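Local coordinates for protein deoxyuridine 5'-triphosphate nucleotidohydrolase (Entamoeba histolytica, PDB 3LQW) that probably hydrolyses dUTP to dUMP and diphosphate in a magnesium-dependent reaction, supplying the thymidine nucleotide precursor and keeping uracil out of DNA, at residues 77-82 against 133-138; 70-75 against 99-104. One frame throughout, in Å; residues are numbered along the deposited sequence. Where two conformers were deposited one is given.

Contact 1: residues 77-82 against 133-138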
ATOM      1  N   GLN A  77     -14.483  11.899   0.087  1.00 13.91           N
ATOM      2  CA  GLN A  77     -14.460  10.665  -0.694  1.00 13.91           C
ATOM      3  C   GLN A  77     -13.037  10.255  -1.102  1.00 12.91           C
ATOM      4  O   GLN A  77     -12.832   9.558  -2.085  1.00 12.25           O
ATOM      5  CB  GLN A  77     -15.419  10.736  -1.884  1.00 15.54           C
ATOM      6  CG  GLN A  77     -16.884  10.806  -1.414  1.00 18.87           C
ATOM      7  CD  GLN A  77     -17.859  11.152  -2.498  1.00 24.57           C
ATOM      8  OE1 GLN A  77     -17.503  11.728  -3.534  1.00 29.41           O
ATOM      9  NE2 GLN A  77     -19.118  10.858  -2.232  1.00 27.97           N
ATOM     10  N   CYS A  78     -12.074  10.688  -0.294  1.00 12.23           N
ATOM     11  CA  CYS A  78     -10.679  10.295  -0.436  1.00 11.05           C
ATOM     12  C   CYS A  78     -10.180   9.881   0.925  1.00 10.74           C
ATOM     13  O   CYS A  78     -10.781  10.177   1.963  1.00 12.13           O
ATOM     14  CB  CYS A  78      -9.831  11.454  -0.948  1.00 11.58           C
ATOM     15  SG  CYS A  78     -10.292  12.064  -2.601  1.00 12.64           S
ATOM     16  N   TYR A  79      -9.012   9.241   0.941  1.00 10.52           N
ATOM     17  CA  TYR A  79      -8.226   9.105   2.157  1.00 10.33           C
ATOM     18  C   TYR A  79      -6.755   9.394   1.834  1.00  9.38           C
ATOM     19  O   TYR A  79      -6.387   9.470   0.663  1.00 10.40           O
ATOM     20  CB  TYR A  79      -8.427   7.737   2.826  1.00 10.90           C
ATOM     21  CG  TYR A  79      -7.585   6.649   2.247  1.00 11.09           C
ATOM     22  CD1 TYR A  79      -7.902   6.090   1.033  1.00 11.05           C
ATOM     23  CD2 TYR A  79      -6.464   6.172   2.902  1.00 10.96           C
ATOM     24  CE1 TYR A  79      -7.147   5.077   0.474  1.00 10.93           C
ATOM     25  CE2 TYR A  79      -5.679   5.158   2.337  1.00 10.57           C
ATOM     26  CZ  TYR A  79      -6.012   4.629   1.105  1.00 10.22           C
ATOM     27  OH  TYR A  79      -5.255   3.617   0.592  1.00 10.92           O
ATOM     28  N   GLY A  80      -5.951   9.572   2.864  1.00  9.92           N
ATOM     29  CA  GLY A  80      -4.528   9.755   2.685  1.00  9.63           C
ATOM     30  C   GLY A  80      -3.820   8.443   2.984  1.00  9.06           C
ATOM     31  O   GLY A  80      -3.880   7.946   4.092  1.00 10.41           O
ATOM     32  N   ARG A  81      -3.134   7.926   1.990  1.00  9.39           N
ATOM     33  CA  ARG A  81      -2.325   6.726   2.169  1.00 10.14           C
ATOM     34  C   ARG A  81      -0.891   7.124   2.381  1.00 10.35           C
ATOM     35  O   ARG A  81      -0.313   7.873   1.607  1.00 10.73           O
ATOM     36  CB  ARG A  81      -2.394   5.824   0.949  1.00 10.26           C
ATOM     37  CG  ARG A  81      -1.673   4.462   1.176  1.00 10.83           C
ATOM     38  CD  ARG A  81      -1.766   3.540   0.018  1.00 11.17           C
ATOM     39  NE  ARG A  81      -0.969   3.979  -1.143  1.00 10.57           N
ATOM     40  CZ  ARG A  81       0.313   3.666  -1.328  1.00 10.96           C
ATOM     41  NH1 ARG A  81       1.000   3.019  -0.384  1.00 12.45           N
ATOM     42  NH2 ARG A  81       0.920   3.960  -2.462  1.00 12.42           N
ATOM     43  N   ILE A  82      -0.310   6.559   3.432  1.00 11.94           N
ATOM     44  CA  ILE A  82       1.083   6.736   3.699  1.00 13.07           C
ATOM     45  C   ILE A  82       1.885   5.758   2.838  1.00 12.33           C
ATOM     46  O   ILE A  82       1.609   4.544   2.843  1.00 16.89           O
ATOM     47  CB  ILE A  82       1.348   6.318   5.145  1.00 16.03           C
ATOM     48  CG1 ILE A  82       0.441   7.116   6.088  1.00 18.74           C
ATOM     49  CG2 ILE A  82       2.797   6.344   5.410  1.00 19.29           C
ATOM     50  CD1 ILE A  82       0.598   8.476   5.898  1.00 17.85           C
ATOM     51  N   ILE A 133      -0.491  10.049  -0.233  1.00  9.33           N
ATOM     52  CA  ILE A 133      -1.177  10.026  -1.514  0.50  9.78           C
ATOM     53  C   ILE A 133      -2.669  10.165  -1.249  1.00  9.92           C
ATOM     54  O   ILE A 133      -3.238   9.484  -0.397  1.00 10.53           O
ATOM     55  CB  ILE A 133      -0.937   8.745  -2.310  0.50 10.13           C
ATOM     56  CG1 ILE A 133       0.535   8.587  -2.631  0.50 11.41           C
ATOM     57  CG2 ILE A 133      -1.803   8.753  -3.565  0.50 11.62           C
ATOM     58  CD1 ILE A 133       0.903   7.210  -3.065  0.50 15.81           C
ATOM     59  N   ILE A 134      -3.306  11.085  -1.969  1.00  9.69           N
ATOM     60  CA  ILE A 134      -4.738  11.326  -1.783  1.00  9.72           C
ATOM     61  C   ILE A 134      -5.515  10.443  -2.768  1.00  9.64           C
ATOM     62  O   ILE A 134      -5.656  10.729  -3.951  1.00 10.85           O
ATOM     63  CB  ILE A 134      -5.114  12.805  -1.921  1.00 10.46           C
ATOM     64  CG1 ILE A 134      -4.199  13.671  -1.033  1.00 11.44           C
ATOM     65  CG2 ILE A 134      -6.591  12.997  -1.609  1.00 11.67           C
ATOM     66  CD1 ILE A 134      -4.156  13.321   0.440  1.00 12.68           C
ATOM     67  N   GLU A 135      -5.917   9.279  -2.251  1.00 10.01           N
ATOM     68  CA  GLU A 135      -6.526   8.185  -3.024  1.00 10.56           C
ATOM     69  C   GLU A 135      -8.052   8.324  -3.043  1.00 10.07           C
ATOM     70  O   GLU A 135      -8.653   8.570  -2.002  1.00 10.58           O
ATOM     71  CB  GLU A 135      -6.224   6.836  -2.340  1.00 11.42           C
ATOM     72  CG  GLU A 135      -4.780   6.446  -2.003  1.00 13.35           C
ATOM     73  CD  GLU A 135      -4.039   5.658  -3.080  1.00 11.58           C
ATOM     74  OE1 GLU A 135      -4.692   5.233  -4.060  1.00 13.73           O
ATOM     75  OE2 GLU A 135      -2.806   5.462  -2.885  1.00 12.13           O
ATOM     76  N   ARG A 136      -8.660   8.111  -4.208  1.00  9.64           N
ATOM     77  CA  ARG A 136     -10.131   8.083  -4.294  1.00 10.21           C
ATOM     78  C   ARG A 136     -10.670   6.727  -3.899  1.00  9.86           C
ATOM     79  O   ARG A 136     -10.185   5.709  -4.365  1.00 10.82           O
ATOM     80  CB  ARG A 136     -10.562   8.419  -5.724  1.00 11.09           C
ATOM     81  CG  ARG A 136     -10.081   9.773  -6.206  1.00 10.91           C
ATOM     82  CD  ARG A 136     -10.958  10.303  -7.354  1.00 12.51           C
ATOM     83  NE  ARG A 136     -10.458  11.596  -7.853  1.00 13.49           N
ATOM     84  CZ  ARG A 136     -10.620  12.762  -7.229  1.00 13.46           C
ATOM     85  NH1 ARG A 136     -11.274  12.850  -6.098  1.00 14.12           N
ATOM     86  NH2 ARG A 136     -10.078  13.851  -7.737  1.00 14.84           N
ATOM     87  N   ILE A 137     -11.690   6.745  -3.056  1.00 10.15           N
ATOM     88  CA  ILE A 137     -12.259   5.538  -2.495  1.00 10.68           C
ATOM     89  C   ILE A 137     -13.790   5.561  -2.532  1.00 11.06           C
ATOM     90  O   ILE A 137     -14.410   6.608  -2.752  1.00 12.82           O
ATOM     91  CB  ILE A 137     -11.776   5.263  -1.047  1.00 10.96           C
ATOM     92  CG1 ILE A 137     -12.046   6.449  -0.123  1.00 12.51           C
ATOM     93  CG2 ILE A 137     -10.290   4.904  -1.050  1.00 12.39           C
ATOM     94  CD1 ILE A 137     -11.977   6.092   1.364  1.00 16.47           C
ATOM     95  N   SER A 138     -14.355   4.384  -2.316  1.00 10.77           N
ATOM     96  CA  SER A 138     -15.787   4.200  -2.156  1.00 11.41           C
ATOM     97  C   SER A 138     -16.154   4.017  -0.715  1.00 11.93           C
ATOM     98  O   SER A 138     -15.526   3.234   0.008  1.00 12.87           O
ATOM     99  CB  SER A 138     -16.202   2.943  -2.910  1.00 11.80           C
ATOM    100  OG  SER A 138     -17.576   2.610  -2.679  1.00 13.40           O
TER
HETATM  101  O   HOH W   1     -13.020  10.920  -4.662  1.00 15.31           O
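Tyr79 and Glu135 form a hydrogen-bonded antiparallel pair, with Tyr79 N giving to Glu135 O and Glu135 N to Tyr79 O, both at 3.0 Å. Arg81 and Ile133 form the next such pair, and beyond the strand end Ile137 N donates to Gln77 O at 3.2 Å. Glu135 O also receives the CA-H of Cys78.

The charged contact is a salt bridge, Arg81 NE to Glu135 OE2 at 2.9 Å. The carboxylate oxygen lies in the guanidinium plane, whereas NE meets OE2 from above the carboxylate plane. Glu135 CG, anti to the carbonyl carbon (chi1 -53°), lies with CB alongside the Tyr79 ring, and the bend at chi2 (-91°) then turns the carboxylate toward Arg81 NE. Tyr79 OH of the second subunit bonds both Glu135 OE2 and Arg81 NH2, so the ion pair is gripped across the interface.

Among apolar contacts, Ile137 CG2 meets the edge of the Tyr79 ring, 3.4 Å from CD1. On the face that carries Cys78 and Ile134, Cys78 CB touches Ile134 CG2 at 3.6 Å. Near Gln77, a water donates to Gln77 O and accepts from Arg136 NH1, which also forms a salt bridge with Glu24.

Neighbouring antiparallel strands 78-83 and 128-136 thus turn Tyr79, Arg81 and Glu135 toward other subunits, an arrangement that belongs to the central subunit interface of the all-beta, trimeric dUTPase fold.

Contact 2: residues 70-75 against 99-104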
ATOM      1  N   VAL A  70       2.081  17.931  11.928  1.00 12.73           N
ATOM      2  CA  VAL A  70       0.866  18.442  11.295  1.00 12.37           C
ATOM      3  C   VAL A  70      -0.320  17.516  11.465  1.00 12.42           C
ATOM      4  O   VAL A  70      -0.137  16.296  11.613  1.00 12.87           O
ATOM      5  CB  VAL A  70       1.087  18.758   9.785  1.00 12.97           C
ATOM      6  CG1 VAL A  70       2.292  19.686   9.615  1.00 14.20           C
ATOM      7  CG2 VAL A  70       1.242  17.505   8.932  1.00 13.40           C
ATOM      8  N   SER A  71      -1.508  18.086  11.377  1.00 12.13           N
ATOM      9  CA  SER A  71      -2.742  17.401  11.154  1.00 12.15           C
ATOM     10  C   SER A  71      -3.320  17.849   9.837  1.00 12.36           C
ATOM     11  O   SER A  71      -2.971  18.918   9.320  1.00 12.69           O
ATOM     12  CB  SER A  71      -3.722  17.617  12.284  1.00 12.93           C
ATOM     13  OG  SER A  71      -4.004  18.968  12.435  1.00 15.32           O
ATOM     14  N   VAL A  72      -4.223  17.050   9.273  1.00 11.90           N
ATOM     15  CA  VAL A  72      -4.817  17.339   7.985  1.00 11.78           C
ATOM     16  C   VAL A  72      -6.305  17.079   7.920  1.00 12.76           C
ATOM     17  O   VAL A  72      -6.862  16.286   8.706  1.00 13.76           O
ATOM     18  CB  VAL A  72      -4.126  16.553   6.836  1.00 11.87           C
ATOM     19  CG1 VAL A  72      -2.638  16.821   6.829  1.00 13.57           C
ATOM     20  CG2 VAL A  72      -4.425  15.048   6.911  1.00 12.69           C
ATOM     21  N   GLN A  73      -6.940  17.718   6.935  1.00 12.13           N
ATOM     22  CA  GLN A  73      -8.318  17.449   6.533  1.00 12.56           C
ATOM     23  C   GLN A  73      -8.282  17.041   5.068  1.00 12.47           C
ATOM     24  O   GLN A  73      -8.050  17.865   4.190  1.00 12.65           O
ATOM     25  CB  GLN A  73      -9.182  18.661   6.781  1.00 14.95           C
ATOM     26  CG  GLN A  73     -10.619  18.484   6.464  1.00 18.75           C
ATOM     27  CD  GLN A  73     -11.444  19.699   6.937  1.00 22.97           C
ATOM     28  OE1 GLN A  73     -11.147  20.290   7.978  1.00 26.88           O
ATOM     29  NE2 GLN A  73     -12.442  20.084   6.160  1.00 30.49           N
ATOM     30  N   ILE A  74      -8.452  15.744   4.830  1.00 13.25           N
ATOM     31  CA  ILE A  74      -8.433  15.128   3.498  0.60 12.77           C
ATOM     32  C   ILE A  74      -9.727  15.531   2.749  1.00 13.10           C
ATOM     33  O   ILE A  74     -10.777  15.567   3.367  1.00 14.29           O
ATOM     34  CB  ILE A  74      -8.388  13.542   3.612  0.60 12.63           C
ATOM     35  CG1 ILE A  74      -7.213  12.941   4.445  0.60 12.37           C
ATOM     36  CG2 ILE A  74      -8.363  12.899   2.232  0.60 14.35           C
ATOM     37  CD1 ILE A  74      -5.779  13.093   3.886  0.60 12.97           C
ATOM     38  N   PRO A  75      -9.666  15.752   1.420  1.00 13.54           N
ATOM     39  CA  PRO A  75     -10.905  16.011   0.661  1.00 15.18           C
ATOM     40  C   PRO A  75     -11.901  14.860   0.740  1.00 14.88           C
ATOM     41  O   PRO A  75     -11.557  13.688   0.924  1.00 14.39           O
ATOM     42  CB  PRO A  75     -10.435  16.178  -0.780  1.00 16.84           C
ATOM     43  CG  PRO A  75      -9.038  16.211  -0.788  1.00 17.04           C
ATOM     44  CD  PRO A  75      -8.473  15.960   0.589  1.00 13.96           C
ATOM     45  N   GLY A  99      -0.626   2.694   5.897  0.60 12.59           N
ATOM     46  CA  GLY A  99      -1.785   3.024   6.664  0.60 12.58           C
ATOM     47  C   GLY A  99      -2.675   4.027   5.991  0.60 14.57           C
ATOM     48  O   GLY A  99      -2.618   4.326   4.794  0.60 15.01           O
ATOM     49  N   VAL A 100      -3.491   4.573   6.811  1.00 15.90           N
ATOM     50  CA  VAL A 100      -4.748   5.126   6.326  1.00 16.15           C
ATOM     51  C   VAL A 100      -4.982   6.292   7.208  1.00 14.36           C
ATOM     52  O   VAL A 100      -5.154   6.149   8.416  1.00 15.79           O
ATOM     53  CB  VAL A 100      -6.078   4.162   6.443  1.00 17.43           C
ATOM     54  CG1 VAL A 100      -7.368   4.924   6.228  1.00 21.38           C
ATOM     55  CG2 VAL A 100      -5.948   2.965   5.543  1.00 21.94           C
ATOM     56  N   ILE A 101      -5.049   7.443   6.584  1.00 13.58           N
ATOM     57  CA  ILE A 101      -5.476   8.683   7.215  1.00 13.30           C
ATOM     58  C   ILE A 101      -6.881   8.944   6.694  1.00 14.02           C
ATOM     59  O   ILE A 101      -7.084   9.297   5.517  1.00 14.01           O
ATOM     60  CB  ILE A 101      -4.524   9.874   6.909  1.00 12.78           C
ATOM     61  CG1 ILE A 101      -3.074   9.547   7.315  1.00 14.47           C
ATOM     62  CG2 ILE A 101      -5.025  11.155   7.614  1.00 15.31           C
ATOM     63  CD1 ILE A 101      -2.875   9.180   8.818  1.00 19.37           C
ATOM     64  N   ASP A 102      -7.866   8.762   7.571  1.00 14.75           N
ATOM     65  CA  ASP A 102      -9.235   8.931   7.222  1.00 15.75           C
ATOM     66  C   ASP A 102      -9.586  10.411   7.021  1.00 15.21           C
ATOM     67  O   ASP A 102      -9.003  11.288   7.652  1.00 14.50           O
ATOM     68  CB  ASP A 102     -10.071   8.296   8.360  1.00 16.91           C
ATOM     69  CG  ASP A 102      -9.705   6.790   8.640  1.00 22.02           C
ATOM     70  OD1 ASP A 102      -9.739   5.986   7.702  1.00 22.76           O
ATOM     71  OD2 ASP A 102      -9.379   6.410   9.799  1.00 28.18           O
ATOM     72  N   GLU A 103     -10.574  10.676   6.185  1.00 16.50           N
ATOM     73  CA  GLU A 103     -11.091  12.012   5.953  1.00 18.51           C
ATOM     74  C   GLU A 103     -11.609  12.720   7.243  1.00 17.59           C
ATOM     75  O   GLU A 103     -11.636  13.958   7.310  1.00 19.27           O
ATOM     76  CB  GLU A 103     -12.157  11.877   4.858  1.00 21.35           C
ATOM     77  CG  GLU A 103     -13.050  12.958   4.669  1.00 23.74           C
ATOM     78  CD  GLU A 103     -14.267  12.639   3.797  1.00 21.38           C
ATOM     79  OE1 GLU A 103     -14.419  11.617   3.042  1.00 17.04           O
ATOM     80  OE2 GLU A 103     -15.080  13.539   3.821  1.00 22.31           O
ATOM     81  N   ASP A 104     -12.004  11.919   8.242  1.00 17.90           N
ATOM     82  CA  ASP A 104     -12.488  12.421   9.531  0.60 18.04           C
ATOM     83  C   ASP A 104     -11.407  12.496  10.605  1.00 17.56           C
ATOM     84  O   ASP A 104     -11.673  12.945  11.714  1.00 20.38           O
ATOM     85  CB  ASP A 104     -13.768  11.653  10.024  0.60 18.33           C
ATOM     86  CG  ASP A 104     -13.636  10.086  10.056  0.60 19.16           C
ATOM     87  OD1 ASP A 104     -12.543   9.529   9.885  0.60 20.27           O
ATOM     88  OD2 ASP A 104     -14.689   9.399  10.266  0.60 22.59           O
TER
HETATM   89  O   HOH W   2      -8.347  14.129   7.354  1.00 13.92           O
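Ile74 sets its CG1 against the backbone carbonyl oxygens of Ile101 and Asp102, 3.8 Å from Ile101 O and 4.0 Å from Asp102 O, where strand 63-73 of the beta-rich dUTPase fold passes the end of the short, weakly bonded strand 100-101. Ile74 CG1 also lies 4.2 Å from Ile101 CG2. That same Ile101 methyl meets Val72 CG2 at 4.0 Å, the two side chains crossing at about a right angle. Ile74 also packs on Leu26 and Ile134, which belong to the two larger sheets, so this apolar patch lies between them.

Glu103 runs its extended chain past the turn after the strand, placing CG 3.7 Å from Ile74 O and leading the carboxylate past Pro75. Its two oxygens have partners in the same chain: OE1 forms a hydrogen bond with Tyr139 OH, and OE2 bonds His76 ND1.

No direct hydrogen bond joins the segments; a single water does so instead. It accepts from Ile74 N at 3.0 Å and lies 2.9 Å from both Val72 O and Asp102 O.

How the contacts relate
Both contacts are largely buried, their centres about 9 Å apart, and both reach the same sheet, in which strand 100-101 borders strand 78-83. Contact 1 is true strand pairing, with a dense backbone ladder and an ion pair facing the other subunits; contact 2 joins strands of different sheets through apolar packing and a bridging water, with no direct hydrogen bond. The two meet directly: Gly80 O lies 2.8 Å from Ile101 N, a probable hydrogen bond, and Tyr79 CB packs on Ile101 O. Glu103 ties them again, its OE1 accepting from Gln77 N. Strand 63-73 leads through a short turn into strand 78-83, and the four segments alternate along the chain.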